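Local coordinates for protein type II restriction enzyme NlaIV (Neisseria lactamica, PDB 6QM2) that recognises double-stranded 5'-GGNNCC-3' and cleaves it in the middle, acting as a type II restriction endonuclease that leaves blunt ends, at residues T71-D76 with S111-H116; H116-L121 with E220-K225; A105-Y110 with S196-T201; E64-T69 with K82-E87; F78-K81 with R86-L89. All coordinates share one frame; numbering follows the deposited sequence.

Contact 1. Residues T71-D76 with S111-H116; sequences TQMPPD and SDEIIH. With NA (sodium ion), chain B.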
# COMPACT_ATOMS: atom_id res chain seq x y z
N THR A 71 8.39 12.06 10.06
CA THR A 71 7.23 11.15 10.16
C THR A 71 7.28 10.23 11.39
O THR A 71 6.23 9.78 11.86
CB THR A 71 7.09 10.28 8.90
OG1 THR A 71 8.32 9.58 8.66
CG2 THR A 71 6.74 11.13 7.69
N GLN A 72 8.48 9.96 11.91
CA GLN A 72 8.67 9.00 13.01
C GLN A 72 8.27 9.52 14.40
O GLN A 72 7.96 8.71 15.29
CB GLN A 72 10.13 8.54 13.07
CG GLN A 72 10.61 7.87 11.79
CD GLN A 72 11.66 6.80 12.05
OE1 GLN A 72 11.35 5.75 12.61
NE2 GLN A 72 12.89 7.07 11.64
N MET A 73 8.25 10.84 14.59
CA MET A 73 8.00 11.46 15.89
C MET A 73 6.79 12.38 15.81
O MET A 73 6.51 12.91 14.73
CB MET A 73 9.24 12.27 16.29
CG MET A 73 9.68 12.09 17.73
SD MET A 73 10.07 10.36 18.05
CE MET A 73 9.68 10.29 19.78
N PRO A 74 6.05 12.59 16.92
CA PRO A 74 5.03 13.65 16.88
C PRO A 74 5.66 15.06 16.87
O PRO A 74 6.84 15.20 17.22
CB PRO A 74 4.23 13.41 18.17
CG PRO A 74 5.17 12.72 19.09
CD PRO A 74 6.01 11.84 18.19
N PRO A 75 4.90 16.09 16.44
CA PRO A 75 3.52 16.10 15.95
C PRO A 75 3.46 16.01 14.43
O PRO A 75 4.48 15.81 13.78
CB PRO A 75 3.03 17.46 16.42
CG PRO A 75 4.24 18.33 16.31
CD PRO A 75 5.46 17.45 16.43
N ASP A 76 2.25 16.12 13.87
CA ASP A 76 2.05 16.22 12.42
C ASP A 76 1.90 17.68 12.01
O ASP A 76 2.47 18.10 11.00
CB ASP A 76 0.82 15.41 11.98
CG ASP A 76 1.01 13.91 12.16
OD1 ASP A 76 2.10 13.39 11.84
OD2 ASP A 76 0.04 13.25 12.61
N SER A 111 11.48 7.97 24.65
CA SER A 111 12.06 8.14 25.99
C SER A 111 13.14 9.24 26.02
O SER A 111 13.23 9.98 27.00
CB SER A 111 12.60 6.81 26.54
OG SER A 111 13.49 6.18 25.64
N ASP A 112 13.94 9.34 24.95
CA ASP A 112 14.94 10.41 24.81
C ASP A 112 14.30 11.75 24.48
O ASP A 112 14.70 12.78 25.02
CB ASP A 112 15.97 10.08 23.72
CG ASP A 112 16.89 8.93 24.10
OD1 ASP A 112 16.95 8.54 25.29
OD2 ASP A 112 17.58 8.40 23.20
N GLU A 113 13.32 11.73 23.58
CA GLU A 113 12.62 12.93 23.12
C GLU A 113 11.99 13.71 24.27
O GLU A 113 12.16 14.93 24.34
CB GLU A 113 11.55 12.55 22.09
CG GLU A 113 10.69 13.69 21.53
CD GLU A 113 11.30 14.39 20.33
OE1 GLU A 113 12.54 14.40 20.20
OE2 GLU A 113 10.51 14.93 19.52
N ILE A 114 11.28 13.02 25.16
CA ILE A 114 10.54 13.71 26.24
C ILE A 114 11.42 14.29 27.36
O ILE A 114 10.92 15.08 28.17
CB ILE A 114 9.39 12.85 26.83
CG1 ILE A 114 9.91 11.60 27.55
CG2 ILE A 114 8.39 12.50 25.74
CD1 ILE A 114 8.86 10.92 28.41
N ILE A 115 12.69 13.92 27.42
CA ILE A 115 13.66 14.64 28.26
C ILE A 115 14.07 15.95 27.59
O ILE A 115 14.06 17.00 28.23
CB ILE A 115 14.90 13.78 28.58
CG1 ILE A 115 14.51 12.74 29.64
CG2 ILE A 115 16.07 14.65 29.07
CD1 ILE A 115 15.58 11.72 29.96
N HIS A 116 14.43 15.90 26.31
CA HIS A 116 14.87 17.08 25.58
C HIS A 116 13.70 18.03 25.29
O HIS A 116 13.86 19.25 25.32
CB HIS A 116 15.56 16.68 24.27
CG HIS A 116 16.88 15.98 24.46
ND1 HIS A 116 18.02 16.33 23.78
CD2 HIS A 116 17.23 14.94 25.27
CE1 HIS A 116 19.02 15.55 24.15
NE2 HIS A 116 18.56 14.70 25.05
NA NA B . 6.44 14.39 13.22
O HOH W 1 4.87 13.96 11.29

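Contact 2. Residues H116-L121 with E220-K225; sequences HKPYML and EEAYKK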
# COMPACT_ATOMS: atom_id res chain seq x y z
N HIS A 116 14.43 15.90 26.31
CA HIS A 116 14.87 17.08 25.58
C HIS A 116 13.70 18.03 25.29
O HIS A 116 13.86 19.25 25.32
CB HIS A 116 15.56 16.68 24.27
CG HIS A 116 16.88 15.98 24.46
ND1 HIS A 116 18.02 16.33 23.78
CD2 HIS A 116 17.23 14.94 25.27
CE1 HIS A 116 19.02 15.55 24.15
NE2 HIS A 116 18.56 14.70 25.05
N LYS A 117 12.51 17.47 25.05
CA LYS A 117 11.32 18.22 24.68
C LYS A 117 10.08 17.70 25.43
O LYS A 117 9.20 17.09 24.83
CB LYS A 117 11.10 18.13 23.17
CG LYS A 117 12.25 18.63 22.31
CD LYS A 117 11.89 18.50 20.83
CE LYS A 117 13.00 18.98 19.91
NZ LYS A 117 12.48 19.29 18.55
N PRO A 118 10.00 17.95 26.76
CA PRO A 118 8.85 17.50 27.58
C PRO A 118 7.49 17.98 27.10
O PRO A 118 6.48 17.32 27.34
CB PRO A 118 9.14 18.10 28.96
CG PRO A 118 10.60 18.35 28.97
CD PRO A 118 10.99 18.69 27.57
N TYR A 119 7.46 19.14 26.45
CA TYR A 119 6.24 19.66 25.82
C TYR A 119 5.58 18.73 24.78
O TYR A 119 4.40 18.93 24.44
CB TYR A 119 6.48 21.05 25.21
CG TYR A 119 7.63 21.15 24.22
CD1 TYR A 119 7.45 20.86 22.88
CD2 TYR A 119 8.90 21.55 24.64
CE1 TYR A 119 8.51 20.96 21.97
CE2 TYR A 119 9.96 21.65 23.75
CZ TYR A 119 9.76 21.36 22.41
OH TYR A 119 10.80 21.46 21.53
N MET A 120 6.31 17.73 24.28
CA MET A 120 5.72 16.67 23.45
C MET A 120 4.64 15.85 24.16
O MET A 120 3.73 15.34 23.52
CB MET A 120 6.80 15.74 22.90
CG MET A 120 7.72 16.37 21.87
SD MET A 120 6.83 17.03 20.45
CE MET A 120 8.18 17.73 19.49
N LEU A 121 4.72 15.75 25.49
CA LEU A 121 3.69 15.05 26.27
C LEU A 121 2.32 15.74 26.26
O LEU A 121 1.32 15.11 26.61
CB LEU A 121 4.15 14.87 27.72
CG LEU A 121 5.39 14.00 27.93
CD1 LEU A 121 6.02 14.24 29.29
CD2 LEU A 121 5.05 12.53 27.74
N GLU A 220 12.50 15.69 35.33
CA GLU A 220 11.85 16.66 36.22
C GLU A 220 12.46 18.06 36.12
O GLU A 220 11.73 19.05 36.21
CB GLU A 220 11.84 16.16 37.68
CG GLU A 220 10.82 15.06 37.93
CD GLU A 220 10.78 14.58 39.38
OE1 GLU A 220 11.77 14.77 40.12
OE2 GLU A 220 9.76 13.98 39.78
N GLU A 221 13.77 18.13 35.92
CA GLU A 221 14.46 19.41 35.66
C GLU A 221 14.07 20.00 34.31
O GLU A 221 13.84 21.21 34.20
CB GLU A 221 15.98 19.24 35.72
CG GLU A 221 16.49 19.02 37.13
CD GLU A 221 17.97 18.66 37.19
OE1 GLU A 221 18.43 18.30 38.29
OE2 GLU A 221 18.66 18.74 36.15
N ALA A 222 14.00 19.14 33.29
CA ALA A 222 13.58 19.55 31.96
C ALA A 222 12.12 20.01 31.93
O ALA A 222 11.80 20.97 31.24
CB ALA A 222 13.79 18.42 30.97
N TYR A 223 11.25 19.33 32.67
CA TYR A 223 9.85 19.78 32.77
C TYR A 223 9.78 21.15 33.44
O TYR A 223 9.00 22.00 33.01
CB TYR A 223 8.99 18.77 33.53
CG TYR A 223 7.51 19.00 33.32
CD1 TYR A 223 6.85 18.43 32.23
CD2 TYR A 223 6.76 19.79 34.19
CE1 TYR A 223 5.49 18.64 32.01
CE2 TYR A 223 5.41 20.01 33.99
CZ TYR A 223 4.77 19.43 32.90
OH TYR A 223 3.43 19.65 32.69
N LYS A 224 10.62 21.36 34.45
CA LYS A 224 10.67 22.62 35.18
C LYS A 224 11.09 23.78 34.28
O LYS A 224 10.45 24.83 34.28
CB LYS A 224 11.58 22.54 36.41
CG LYS A 224 11.34 23.66 37.41
CD LYS A 224 12.29 23.57 38.59
CE LYS A 224 12.23 24.84 39.43
NZ LYS A 224 13.16 24.79 40.59
N LYS A 225 12.16 23.60 33.50
CA LYS A 225 12.59 24.64 32.54
C LYS A 225 11.46 25.05 31.60
O LYS A 225 11.12 26.23 31.52
CB LYS A 225 13.80 24.19 31.71
CG LYS A 225 15.14 24.57 32.32
CD LYS A 225 16.26 24.60 31.30
CE LYS A 225 17.51 25.23 31.90
NZ LYS A 225 18.72 24.97 31.07

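Contact 3. Residues A105-Y110 with S196-T201; sequences ADFKMY and SAIEET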
# COMPACT_ATOMS: atom_id res chain seq x y z
N ALA A 105 4.89 5.83 18.99
CA ALA A 105 6.26 6.15 18.59
C ALA A 105 7.22 5.04 19.01
O ALA A 105 6.91 4.28 19.93
CB ALA A 105 6.70 7.47 19.21
N ASP A 106 8.37 4.96 18.35
CA ASP A 106 9.45 4.08 18.81
C ASP A 106 9.77 4.45 20.25
O ASP A 106 9.93 5.63 20.55
CB ASP A 106 10.71 4.25 17.95
CG ASP A 106 11.89 3.43 18.45
OD1 ASP A 106 11.71 2.24 18.78
OD2 ASP A 106 13.02 3.97 18.53
N PHE A 107 9.84 3.46 21.14
CA PHE A 107 10.09 3.73 22.55
C PHE A 107 11.46 4.37 22.82
O PHE A 107 11.55 5.31 23.60
CB PHE A 107 9.93 2.47 23.42
CG PHE A 107 10.25 2.71 24.87
CD1 PHE A 107 9.31 3.28 25.71
CD2 PHE A 107 11.52 2.42 25.37
CE1 PHE A 107 9.61 3.54 27.04
CE2 PHE A 107 11.83 2.68 26.69
CZ PHE A 107 10.87 3.24 27.53
N LYS A 108 12.51 3.86 22.19
CA LYS A 108 13.85 4.40 22.43
C LYS A 108 13.90 5.88 22.07
O LYS A 108 14.41 6.69 22.84
CB LYS A 108 14.95 3.63 21.68
CG LYS A 108 16.33 4.28 21.78
CD LYS A 108 17.48 3.29 21.87
CE LYS A 108 17.52 2.32 20.69
NZ LYS A 108 18.78 1.52 20.67
N MET A 109 13.35 6.22 20.90
CA MET A 109 13.31 7.62 20.46
C MET A 109 12.47 8.50 21.38
O MET A 109 12.88 9.62 21.70
CB MET A 109 12.77 7.72 19.03
CG MET A 109 13.75 7.27 17.96
SD MET A 109 13.00 7.38 16.32
CE MET A 109 13.09 9.14 16.00
N TYR A 110 11.33 7.98 21.82
CA TYR A 110 10.36 8.73 22.63
C TYR A 110 10.82 8.96 24.05
O TYR A 110 10.58 10.03 24.60
CB TYR A 110 9.00 8.04 22.60
CG TYR A 110 7.84 8.86 23.12
CD1 TYR A 110 7.11 9.68 22.27
CD2 TYR A 110 7.44 8.77 24.45
CE1 TYR A 110 6.03 10.42 22.73
CE2 TYR A 110 6.36 9.51 24.93
CZ TYR A 110 5.66 10.33 24.07
OH TYR A 110 4.59 11.06 24.53
N SER A 196 5.73 7.91 34.64
CA SER A 196 6.25 6.90 35.58
C SER A 196 6.44 5.55 34.90
O SER A 196 7.44 4.86 35.13
CB SER A 196 5.34 6.73 36.79
OG SER A 196 5.85 5.74 37.67
N ALA A 197 5.47 5.17 34.06
CA ALA A 197 5.57 3.96 33.25
C ALA A 197 6.75 4.02 32.29
O ALA A 197 7.53 3.07 32.20
CB ALA A 197 4.27 3.70 32.49
N ILE A 198 6.90 5.16 31.60
CA ILE A 198 8.03 5.38 30.67
C ILE A 198 9.34 5.23 31.43
O ILE A 198 10.22 4.50 30.99
CB ILE A 198 8.00 6.76 29.97
CG1 ILE A 198 6.75 6.94 29.07
CG2 ILE A 198 9.27 6.98 29.14
CD1 ILE A 198 6.71 6.06 27.84
N GLU A 199 9.45 5.89 32.58
CA GLU A 199 10.67 5.83 33.40
C GLU A 199 11.10 4.40 33.69
O GLU A 199 12.26 4.05 33.50
CB GLU A 199 10.48 6.57 34.73
CG GLU A 199 11.76 6.71 35.56
CD GLU A 199 11.50 7.03 37.03
OE1 GLU A 199 10.45 7.63 37.35
OE2 GLU A 199 12.38 6.69 37.85
N GLU A 200 10.15 3.59 34.16
CA GLU A 200 10.46 2.21 34.53
C GLU A 200 10.76 1.36 33.31
O GLU A 200 11.72 0.59 33.31
CB GLU A 200 9.31 1.60 35.36
CG GLU A 200 9.65 0.27 36.03
CD GLU A 200 10.90 0.33 36.89
OE1 GLU A 200 11.15 1.37 37.54
OE2 GLU A 200 11.64 -0.68 36.91
N THR A 201 9.96 1.54 32.25
CA THR A 201 10.20 0.87 30.97
C THR A 201 11.62 1.11 30.45
O THR A 201 12.21 0.21 29.85
CB THR A 201 9.19 1.31 29.90
OG1 THR A 201 7.86 1.17 30.41
CG2 THR A 201 9.31 0.46 28.64

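Contact 4. Residues E64-T69 with K82-E87; sequences EFDVST and KDRSRE. With NA (sodium ion), chain B.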
# COMPACT_ATOMS: atom_id res chain seq x y z
N GLU A 64 -4.03 28.56 10.11
CA GLU A 64 -2.60 28.78 10.12
C GLU A 64 -1.93 27.54 10.70
O GLU A 64 -2.33 27.07 11.76
CB GLU A 64 -2.33 30.02 10.97
CG GLU A 64 -1.04 30.77 10.66
CD GLU A 64 -1.00 32.14 11.33
OE1 GLU A 64 -2.00 32.88 11.24
OE2 GLU A 64 0.04 32.47 11.95
N PHE A 65 -0.92 27.01 9.99
CA PHE A 65 -0.13 25.88 10.50
C PHE A 65 1.17 25.63 9.74
O PHE A 65 1.35 26.11 8.62
CB PHE A 65 -0.95 24.57 10.49
CG PHE A 65 -1.28 24.07 9.11
CD1 PHE A 65 -0.40 23.25 8.41
CD2 PHE A 65 -2.48 24.42 8.50
CE1 PHE A 65 -0.70 22.79 7.14
CE2 PHE A 65 -2.78 23.97 7.23
CZ PHE A 65 -1.90 23.16 6.55
N ASP A 66 2.05 24.87 10.37
CA ASP A 66 3.22 24.28 9.72
C ASP A 66 3.12 22.76 9.76
O ASP A 66 2.40 22.21 10.60
CB ASP A 66 4.52 24.72 10.41
CG ASP A 66 4.97 26.12 10.00
OD1 ASP A 66 4.64 26.57 8.88
OD2 ASP A 66 5.66 26.76 10.82
N VAL A 67 3.84 22.11 8.86
CA VAL A 67 3.87 20.64 8.78
C VAL A 67 5.19 20.11 9.31
O VAL A 67 6.23 20.76 9.20
CB VAL A 67 3.63 20.11 7.34
CG1 VAL A 67 2.20 20.38 6.91
CG2 VAL A 67 4.63 20.69 6.33
N SER A 68 5.13 18.91 9.87
CA SER A 68 6.30 18.27 10.44
C SER A 68 7.11 17.55 9.36
O SER A 68 6.55 16.84 8.53
CB SER A 68 5.87 17.27 11.50
OG SER A 68 6.98 16.57 12.04
N THR A 69 8.42 17.74 9.40
CA THR A 69 9.34 17.11 8.46
C THR A 69 9.78 15.69 8.89
O THR A 69 10.46 15.00 8.13
CB THR A 69 10.59 17.99 8.25
OG1 THR A 69 11.33 18.07 9.48
CG2 THR A 69 10.19 19.40 7.80
N LYS A 82 4.56 30.66 15.43
CA LYS A 82 5.56 31.35 16.25
C LYS A 82 6.03 30.55 17.48
O LYS A 82 7.14 30.77 17.96
CB LYS A 82 5.04 32.72 16.69
CG LYS A 82 4.95 33.73 15.56
CD LYS A 82 4.61 35.12 16.06
CE LYS A 82 4.85 36.17 14.98
NZ LYS A 82 4.57 37.54 15.47
N ASP A 83 5.18 29.64 17.98
CA ASP A 83 5.52 28.79 19.12
C ASP A 83 5.38 27.31 18.73
O ASP A 83 4.30 26.73 18.79
CB ASP A 83 4.62 29.13 20.32
CG ASP A 83 5.17 28.60 21.65
OD1 ASP A 83 6.19 27.88 21.67
OD2 ASP A 83 4.57 28.93 22.70
N ARG A 84 6.51 26.71 18.35
CA ARG A 84 6.54 25.30 17.93
C ARG A 84 6.75 24.31 19.09
O ARG A 84 7.05 23.14 18.86
CB ARG A 84 7.60 25.10 16.83
CG ARG A 84 7.10 25.41 15.42
CD ARG A 84 7.71 24.50 14.34
NE ARG A 84 8.88 25.08 13.71
CZ ARG A 84 8.85 26.06 12.80
NH1 ARG A 84 7.70 26.60 12.39
NH2 ARG A 84 10.00 26.52 12.29
N SER A 85 6.61 24.78 20.33
CA SER A 85 6.55 23.91 21.50
C SER A 85 5.15 23.79 22.09
O SER A 85 4.95 23.00 23.02
CB SER A 85 7.53 24.40 22.57
OG SER A 85 7.20 25.71 23.01
N ARG A 86 4.18 24.54 21.57
CA ARG A 86 2.80 24.51 22.05
C ARG A 86 1.85 24.39 20.88
O ARG A 86 2.23 24.64 19.73
CB ARG A 86 2.47 25.79 22.85
CG ARG A 86 3.38 26.08 24.04
CD ARG A 86 3.19 25.07 25.15
NE ARG A 86 3.94 25.37 26.37
CZ ARG A 86 5.26 25.20 26.54
NH1 ARG A 86 6.03 24.75 25.55
NH2 ARG A 86 5.81 25.50 27.72
N GLU A 87 0.61 24.01 21.17
CA GLU A 87 -0.45 23.86 20.17
C GLU A 87 -0.05 22.85 19.07
O GLU A 87 -0.13 23.14 17.88
CB GLU A 87 -0.85 25.23 19.58
CG GLU A 87 -1.01 26.37 20.59
CD GLU A 87 -1.99 26.05 21.72
OE1 GLU A 87 -3.03 25.42 21.45
OE2 GLU A 87 -1.71 26.45 22.88
NA NA B . 6.44 14.39 13.22
O HOH W 1 4.87 13.96 11.29

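Contact 5. Residues F78-K81 with R86-L89; sequences FLNK and RELL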
# COMPACT_ATOMS: atom_id res chain seq x y z
N PHE A 78 1.91 21.88 13.43
CA PHE A 78 2.16 22.93 14.41
C PHE A 78 1.10 24.02 14.22
O PHE A 78 1.16 24.78 13.26
CB PHE A 78 3.54 23.55 14.19
CG PHE A 78 4.68 22.58 14.36
CD1 PHE A 78 5.23 22.37 15.62
CD2 PHE A 78 5.22 21.91 13.28
CE1 PHE A 78 6.30 21.50 15.79
CE2 PHE A 78 6.28 21.04 13.44
CZ PHE A 78 6.83 20.83 14.70
N LEU A 79 0.13 24.09 15.13
CA LEU A 79 -0.98 25.06 15.01
C LEU A 79 -0.61 26.52 15.37
O LEU A 79 -1.41 27.44 15.14
CB LEU A 79 -2.18 24.61 15.84
CG LEU A 79 -2.76 23.24 15.49
CD1 LEU A 79 -3.86 22.85 16.47
CD2 LEU A 79 -3.28 23.22 14.05
N ASN A 80 0.58 26.72 15.95
CA ASN A 80 1.11 28.04 16.28
C ASN A 80 2.47 28.19 15.59
O ASN A 80 3.46 27.60 16.02
CB ASN A 80 1.24 28.14 17.81
CG ASN A 80 1.56 29.54 18.29
OD1 ASN A 80 2.23 30.33 17.62
ND2 ASN A 80 1.08 29.86 19.49
N LYS A 81 2.50 28.97 14.50
CA LYS A 81 3.72 29.16 13.70
C LYS A 81 4.89 29.79 14.47
O LYS A 81 6.05 29.49 14.20
CB LYS A 81 3.43 30.01 12.45
CG LYS A 81 2.63 29.28 11.38
CD LYS A 81 2.30 30.16 10.18
CE LYS A 81 3.49 30.41 9.26
NZ LYS A 81 3.81 29.25 8.38
N ARG A 86 4.18 24.54 21.57
CA ARG A 86 2.80 24.51 22.05
C ARG A 86 1.85 24.39 20.88
O ARG A 86 2.23 24.64 19.73
CB ARG A 86 2.47 25.79 22.85
CG ARG A 86 3.38 26.08 24.04
CD ARG A 86 3.19 25.07 25.15
NE ARG A 86 3.94 25.37 26.37
CZ ARG A 86 5.26 25.20 26.54
NH1 ARG A 86 6.03 24.75 25.55
NH2 ARG A 86 5.81 25.50 27.72
N GLU A 87 0.61 24.01 21.17
CA GLU A 87 -0.45 23.86 20.17
C GLU A 87 -0.05 22.85 19.07
O GLU A 87 -0.13 23.14 17.88
CB GLU A 87 -0.85 25.23 19.58
CG GLU A 87 -1.01 26.37 20.59
CD GLU A 87 -1.99 26.05 21.72
OE1 GLU A 87 -3.03 25.42 21.45
OE2 GLU A 87 -1.71 26.45 22.88
N LEU A 88 0.38 21.67 19.52
CA LEU A 88 0.90 20.61 18.64
C LEU A 88 -0.17 19.54 18.38
O LEU A 88 -0.81 19.07 19.33
CB LEU A 88 2.13 19.96 19.27
CG LEU A 88 3.23 20.91 19.74
CD1 LEU A 88 4.39 20.14 20.36
CD2 LEU A 88 3.73 21.76 18.58
N LEU A 89 -0.35 19.16 17.11
CA LEU A 89 -1.41 18.24 16.70
C LEU A 89 -0.86 17.01 15.98
O LEU A 89 -0.11 17.14 15.01
CB LEU A 89 -2.39 18.98 15.78
CG LEU A 89 -3.64 18.23 15.31
CD1 LEU A 89 -4.49 17.78 16.48
CD2 LEU A 89 -4.44 19.09 14.35
O HOH W 2 2.38 24.94 17.10

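Contact 1. Residues T71-D76 with S111-H116
The sodium-binding loop that leads into and includes the Pro75-Asp76 pair, probably the PD of the PD-(D/E)XK nuclease signature, meets helix 107-116 through Met73 and Glu113. The two side chains slide past each other in opposite directions. Near its root, Met73 CG lies 3.5 Å from Glu113 OE2; at its tip, Met73 CE reaches back to within 3.7 Å of Glu113 CB. Glu113 runs out from the helix with CG anti to the backbone N (chi1 178°) and then bends at chi2 (86°), which brings the carboxylate alongside the methionine stem. Behind Met73 the backbone turns its oxygens onto the metal. Sodium is bound by Met73 O at 2.1 Å and Pro75 O at 2.5 Å, with a cis peptide between Pro74 and Pro75. Ser68 OG, Asn70 O and a water complete the five ligands. That water donates to Asp76 OD1 over 2.9 Å, while Asp76 OD2 accepts from Val91 N, so the carboxylate is held from both oxygens. The chemistry is thus divided: across the contact there is van der Waals packing without a hydrogen bond, whereas the ion is gripped by neutral oxygens and meets Asp76 through water.

Contact 2. Residues H116-L121 with E220-K225
Pro118 opens a short 3-10 turn, residues 118-121, that follows helix 107-116 and presses its ring against helix 215-227. The turn is defined by i to i+3 bonds: Met120 N to Lys117 O and Leu121 N to Pro118 O, each 3.0 Å. Two ring carbons of the proline do the touching. CG, puckered exo, lies 3.8 Å from Ala222 CB, and the neighbouring CB lies 4.0 Å from Tyr223 CD1. Tyr223 holds its CG anti to the backbone N (chi1 -164°), which sends the ring outward from the helix, past the proline; it approaches the proline obliquely and also stacks with Tyr227. Leu121 points its CB toward the same helix, where Phe219 receives it, and is packed further by helix 191-204. Tyr119 takes a different rotamer. With chi1 at 55° its ring folds back over Lys117, two residues earlier, whose CB stands 3.5 Å above one face, offset toward the rim, and the ring also meets His226. The side-chain atoms that meet are all carbons, and no hydrogen bond crosses between the two segments. Pro118 CG also lies against the helix backbone, 3.7 Å from Ala222 O.

Contact 3. Residues A105-Y110 with S196-T201
Ala197 O is gripped twice by Thr201, the residue whose methyl group comes closest to the Phe107 ring. Thr201 OG1 donates to it over 2.6 Å from above the carbonyl plane, and Thr201 N donates over 2.9 Å as the ordinary helical bond. The hydroxyl bond goes with a rotamer in which OG1 lies beside the backbone N (chi1 -52°) and CG2 is directed at the aromatic ring. There CG2 makes a CH-pi contact over one face of Phe107, 3.7 Å from the centroid and 27° off the ring normal. At the ring's edge, in plane, sits Ile198 O, 3.7 Å from Phe107 CZ. The side chain of Ile198 adds its CD1, 3.9 Å from Phe107 CE1, and reaches obliquely to the Tyr110 ring. Phe107 itself begins its helix. Asp106 in front of it is the N-cap, its OD2 accepting from Met109 N at 3.3 Å, a bond that comes from well out of the carboxylate plane. Val169 and Ile172 of strand 168-172 pack against Phe107 as well, and all four residues that touch across the segments are buried. The arrangement is that of an N-capped helix, 107-116, whose first turn lodges an aromatic ring against a second helix, 191-204.

Contact 4. Residues E64-T69 with K82-E87
The backbones of Asp66, on edge strand 66-67, and Arg84, inside the type I beta turn from Asp83 to Arg86, stay 8.9 Å apart at their CA atoms, so side chains alone span the gap. They do so with one salt bridge, Asp66 OD2 to Arg84 NH1 at 2.6 Å. The two side chains cross at about a right angle. OD2 comes to the guanidinium at its edge, near its plane, but the carboxylate is turned 59° against that plane, and a single nitrogen makes the contact instead of a two-pronged pairing. Bends at chi2 (-145°) and chi3 (-95°) fold the arginine back toward the strand. The other carboxylate oxygen, OD1, pairs with Lys81 NZ, so Asp66 is held by two cations, which probably stabilise its negative charge. Inside the turn, Asp83 OD1 accepts from Ser85 OG over 2.7 Å on its syn side, and weakly from Ser85 N. Arg84 is exposed and also touches a crystal neighbour, so its conformation may owe something to the lattice. Two residues beyond Asp66, Ser68 OG binds sodium at 2.5 Å. Strand 77-78 lies between strands 66-67 and 88-95, and Phe78 from it packs against both Asp66 and Arg84. Such a surface ion pair, tying the loop between strands 77-78 and 88-95 to the edge strand, belongs to the antiparallel margin of the mixed sheet in this PD-(D/E)XK nuclease.

Contact 5. Residues F78-K81 with R86-L89
A beta hairpin joins strand 77-78 to strand 88-95, and Phe78 and Leu88 face each other across it as an antiparallel, non-hydrogen-bonded pair with CA atoms 5.0 Å apart. Their side chains lie on the same face of the sheet, side by side and pointing the same way. The closest approach is Phe78 CD1 to Leu88 CD2, 3.4 Å, with the methyl oblique to the ring. Next to this pair comes the one direct hydrogen bond between the segments: Leu79 N donates to Glu87 O over 2.9 Å, and its nitrogen lies nearly along the C=O axis (170°). Where the chains begin to diverge, a water takes over. It accepts from Asn80 N at 2.8 Å and lies 2.7 Å from Arg86 O, to which it probably donates, linking the two arms of the hairpin one step nearer its loop. In the PD-(D/E)XK fold a hairpin of this kind carries the signature motif, and here it connects Asp76 with Glu90, probably the two acidic positions of that motif; Leu89 is bonded through its backbone to Asp76. The Leu79 and Leu89 side chains cross at a slant, with Leu79 CD1 4.2 Å from Leu89 CB, and helix 9-18 packs against Leu79 through Ala9 and Ile12. Asn80 and Glu87 meet through their stems, CB to CB at 4.0 Å. Asn80 OD1 accepts from Asp83 N and Lys6 NZ. Glu87 has left-handed backbone angles (58°/51°); its chain bends at chi2, and OE1 bonds Thr8 OG1.

Contacts 1 and 4 both reach the sodium, from two ends of the same metal loop, with centres about 14 Å apart and the metal-bound water common to both. Contact 5 lies in the hairpin nested within contact 1's chain loop; Asp76 N to Leu89 O, 2.8 Å, probably bonds them. The two thus meet beside the sodium at the hairpin carrying Asp76 and Glu90, probably the acidic residues of the PD-(D/E)XK active site. Contact 5 is also about 4 Å, centre to centre, from contact 4. On the helical side, contacts 1 and 3 share helix 107-116 and Met73 packs on Tyr110. Contact 2 continues from contact 1 at His116, and Tyr119 brings it to Arg86 and Leu88.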